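PDB 4RHJ: arginase from Trypanosoma brucei brucei, which is of unknown function but adopts the arginase-deacetylase fold, and evolved without the binuclear manganese cluster that the arginase family name would suggest. Local coordinates for residues A[80-85]-A[98-103]. Numbering follows the deposited sequence.
Sequences IHDKGP and VLNCGQ
Ile80 lies beside Val98, both side chains pointing the same way from neighbouring parallel strands. Followed outward, Ile80 first meets backbone and then side chain. Ile80 CB is 4.1 Å from Val98 O. Ile80 CG2, anti to the backbone N, stays near that same oxygen and reaches Asn100 CB at 4.2 Å. CG1 carries CD1 across to Val98, and Ile80 CD1 lies 3.5 Å from both Val98 CB and Val98 CG1. CG1 of Ile80 is turned beside its own backbone N (chi1 -58°), and a further turn at chi2 (-71°) brings CD1 over to the valine.

Two backbone hydrogen bonds join the strands. His81 N donates to Val98 O at 2.9 Å. Asn100 N donates to His81 O at 3.0 Å. His81 thus bonds on both sides of Leu99, as in a regular parallel sheet. CA-H...O contacts from Ile80 to Val98 O and from Leu99 to His81 O add to the pairing. On the face opposite Ile80 and Val98, the His81 ring approaches the Val98 backbone obliquely through CD2. Leu99 CD1 packs 3.6 Å from His81 O.

Just past the end of strand 77-81, Asp82 runs beside Asn100, which is still within strand 95-103, with carboxylate and amide planes 62° apart. Asp82 OD1 sits 3.4 Å from Asn100 CB. The amide oxygen of Asn100 turns to its own strand: OD1 accepts from Gly102 N, with the donor above the carbonyl plane. This is an Asx turn.

Strand 46-50 takes the other edge of strand 95-103, and Leu99 bonds to Val46 and Leu48 there. Strand 77-81 is outermost in this chain. The contact is the parallel edge pairing of the central sheet in the arginase-deacetylase fold.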
ATOM      1  N   ILE A  80      26.309  -9.624  11.709  1.00 24.25           N
ATOM      2  CA  ILE A  80      27.075  -8.411  11.376  1.00 23.86           C
ATOM      3  C   ILE A  80      28.363  -8.200  12.203  1.00 23.68           C
ATOM      4  O   ILE A  80      28.322  -8.047  13.429  1.00 21.87           O
ATOM      5  CB  ILE A  80      26.183  -7.145  11.525  1.00 36.17           C
ATOM      6  CG1 ILE A  80      24.938  -7.237  10.619  1.00 32.15           C
ATOM      7  CG2 ILE A  80      26.995  -5.858  11.302  1.00 33.52           C
ATOM      8  CD1 ILE A  80      25.179  -7.110   9.120  1.00 15.10           C
ATOM      9  N   HIS A  81      29.496  -8.175  11.497  1.00 35.26           N
ATOM     10  CA  HIS A  81      30.840  -8.045  12.081  1.00 29.92           C
ATOM     11  C   HIS A  81      31.578  -6.809  11.590  1.00 28.62           C
ATOM     12  O   HIS A  81      31.532  -6.465  10.408  1.00 26.70           O
ATOM     13  CB  HIS A  81      31.703  -9.262  11.752  1.00 26.80           C
ATOM     14  CG  HIS A  81      30.924 -10.515  11.557  1.00 23.11           C
ATOM     15  ND1 HIS A  81      30.595 -11.355  12.599  1.00 30.97           N
ATOM     16  CD2 HIS A  81      30.381 -11.064  10.448  1.00 28.11           C
ATOM     17  CE1 HIS A  81      29.902 -12.377  12.134  1.00 29.11           C
ATOM     18  NE2 HIS A  81      29.758 -12.223  10.831  1.00 18.46           N
ATOM     19  N   ASP A  82      32.300  -6.170  12.497  1.00 42.17           N
ATOM     20  CA  ASP A  82      33.016  -4.952  12.164  1.00 43.83           C
ATOM     21  C   ASP A  82      34.509  -5.214  11.866  1.00 25.60           C
ATOM     22  O   ASP A  82      35.143  -4.470  11.107  1.00 25.17           O
ATOM     23  CB  ASP A  82      32.827  -3.940  13.301  1.00 26.71           C
ATOM     24  CG  ASP A  82      31.370  -3.541  13.477  1.00 28.42           C
ATOM     25  OD1 ASP A  82      30.620  -3.539  12.475  1.00 28.58           O
ATOM     26  OD2 ASP A  82      30.971  -3.231  14.613  1.00 34.76           O
ATOM     27  N   LYS A  83      35.048  -6.288  12.442  1.00 42.70           N
ATOM     28  CA  LYS A  83      36.457  -6.650  12.288  1.00 30.27           C
ATOM     29  C   LYS A  83      36.644  -8.000  11.604  1.00 35.29           C
ATOM     30  O   LYS A  83      35.728  -8.815  11.562  1.00 44.33           O
ATOM     31  CB  LYS A  83      37.143  -6.685  13.651  1.00 48.87           C
ATOM     32  CG  LYS A  83      36.656  -7.821  14.536  1.00 32.24           C
ATOM     33  CD  LYS A  83      37.380  -7.849  15.864  1.00 47.16           C
ATOM     34  CE  LYS A  83      37.236  -9.203  16.539  1.00 32.42           C
ATOM     35  NZ  LYS A  83      35.806  -9.529  16.797  1.00 48.01           N
ATOM     36  N   GLY A  84      37.848  -8.240  11.096  1.00 56.87           N
ATOM     37  CA  GLY A  84      38.167  -9.495  10.435  1.00 47.51           C
ATOM     38  C   GLY A  84      39.409 -10.186  10.978  1.00 51.00           C
ATOM     39  O   GLY A  84      40.265  -9.549  11.599  1.00 39.92           O
ATOM     40  N   PRO A  85      39.538 -11.497  10.715  1.00 31.70           N
ATOM     41  CA  PRO A  85      38.663 -12.299   9.849  1.00 39.37           C
ATOM     42  C   PRO A  85      37.376 -12.842  10.497  1.00 51.93           C
ATOM     43  O   PRO A  85      37.236 -12.893  11.721  1.00 38.54           O
ATOM     44  CB  PRO A  85      39.570 -13.458   9.431  1.00 26.61           C
ATOM     45  CG  PRO A  85      40.509 -13.612  10.551  1.00 34.89           C
ATOM     46  CD  PRO A  85      40.719 -12.256  11.159  1.00 27.95           C
ATOM     47  N   VAL A  98      27.960 -10.598   7.569  1.00 22.88           N
ATOM     48  CA  VAL A  98      28.165  -9.386   6.801  1.00 24.12           C
ATOM     49  C   VAL A  98      29.080  -8.390   7.501  1.00 18.17           C
ATOM     50  O   VAL A  98      28.936  -8.078   8.687  1.00 19.64           O
ATOM     51  CB  VAL A  98      26.824  -8.715   6.456  1.00 37.05           C
ATOM     52  CG1 VAL A  98      27.022  -7.244   6.110  1.00 23.98           C
ATOM     53  CG2 VAL A  98      26.140  -9.463   5.313  1.00 29.28           C
ATOM     54  N   LEU A  99      30.026  -7.901   6.711  1.00 29.02           N
ATOM     55  CA  LEU A  99      31.073  -6.995   7.137  1.00 27.60           C
ATOM     56  C   LEU A  99      30.670  -5.532   6.988  1.00 19.52           C
ATOM     57  O   LEU A  99      30.522  -5.048   5.873  1.00 27.29           O
ATOM     58  CB  LEU A  99      32.325  -7.272   6.309  1.00 26.45           C
ATOM     59  CG  LEU A  99      33.492  -6.334   6.528  1.00 28.99           C
ATOM     60  CD1 LEU A  99      34.127  -6.689   7.863  1.00 34.18           C
ATOM     61  CD2 LEU A  99      34.465  -6.437   5.364  1.00 19.99           C
ATOM     62  N   ASN A 100      30.512  -4.831   8.109  1.00 25.98           N
ATOM     63  CA  ASN A 100      30.161  -3.411   8.085  1.00 30.97           C
ATOM     64  C   ASN A 100      31.343  -2.460   7.881  1.00 21.79           C
ATOM     65  O   ASN A 100      32.134  -2.229   8.806  1.00 31.31           O
ATOM     66  CB  ASN A 100      29.449  -3.008   9.377  1.00 31.39           C
ATOM     67  CG  ASN A 100      29.111  -1.524   9.404  1.00 22.52           C
ATOM     68  OD1 ASN A 100      28.771  -0.944   8.376  1.00 17.41           O
ATOM     69  ND2 ASN A 100      29.211  -0.907  10.577  1.00 28.85           N
ATOM     70  N   CYS A 101      31.445  -1.889   6.684  1.00 13.04           N
ATOM     71  CA  CYS A 101      32.485  -0.900   6.421  1.00 26.12           C
ATOM     72  C   CYS A 101      31.989   0.510   6.709  1.00 28.17           C
ATOM     73  O   CYS A 101      32.718   1.474   6.492  1.00 50.21           O
ATOM     74  CB  CYS A 101      32.982  -0.988   4.973  1.00 22.42           C
ATOM     75  SG  CYS A 101      33.746  -2.557   4.512  1.00 27.52           S
ATOM     76  N   GLY A 102      30.749   0.636   7.174  1.00 19.07           N
ATOM     77  CA  GLY A 102      30.210   1.938   7.531  1.00 24.27           C
ATOM     78  C   GLY A 102      30.034   2.932   6.389  1.00 34.34           C
ATOM     79  O   GLY A 102      30.042   2.568   5.219  1.00 17.44           O
ATOM     80  N   GLN A 103      29.886   4.207   6.740  1.00 40.77           N
ATOM     81  CA  GLN A 103      29.618   5.257   5.761  1.00 27.48           C
ATOM     82  C   GLN A 103      30.874   5.772   5.067  1.00 26.19           C
ATOM     83  O   GLN A 103      31.897   6.006   5.710  1.00 25.54           O
ATOM     84  CB  GLN A 103      28.905   6.442   6.432  1.00 27.32           C
ATOM     85  CG  GLN A 103      27.468   6.191   6.859  1.00 34.02           C
ATOM     86  CD  GLN A 103      26.513   6.112   5.688  1.00 22.03           C
ATOM     87  OE1 GLN A 103      26.916   6.253   4.543  1.00 25.19           O
ATOM     88  NE2 GLN A 103      25.237   5.877   5.972  1.00 28.04           N
TER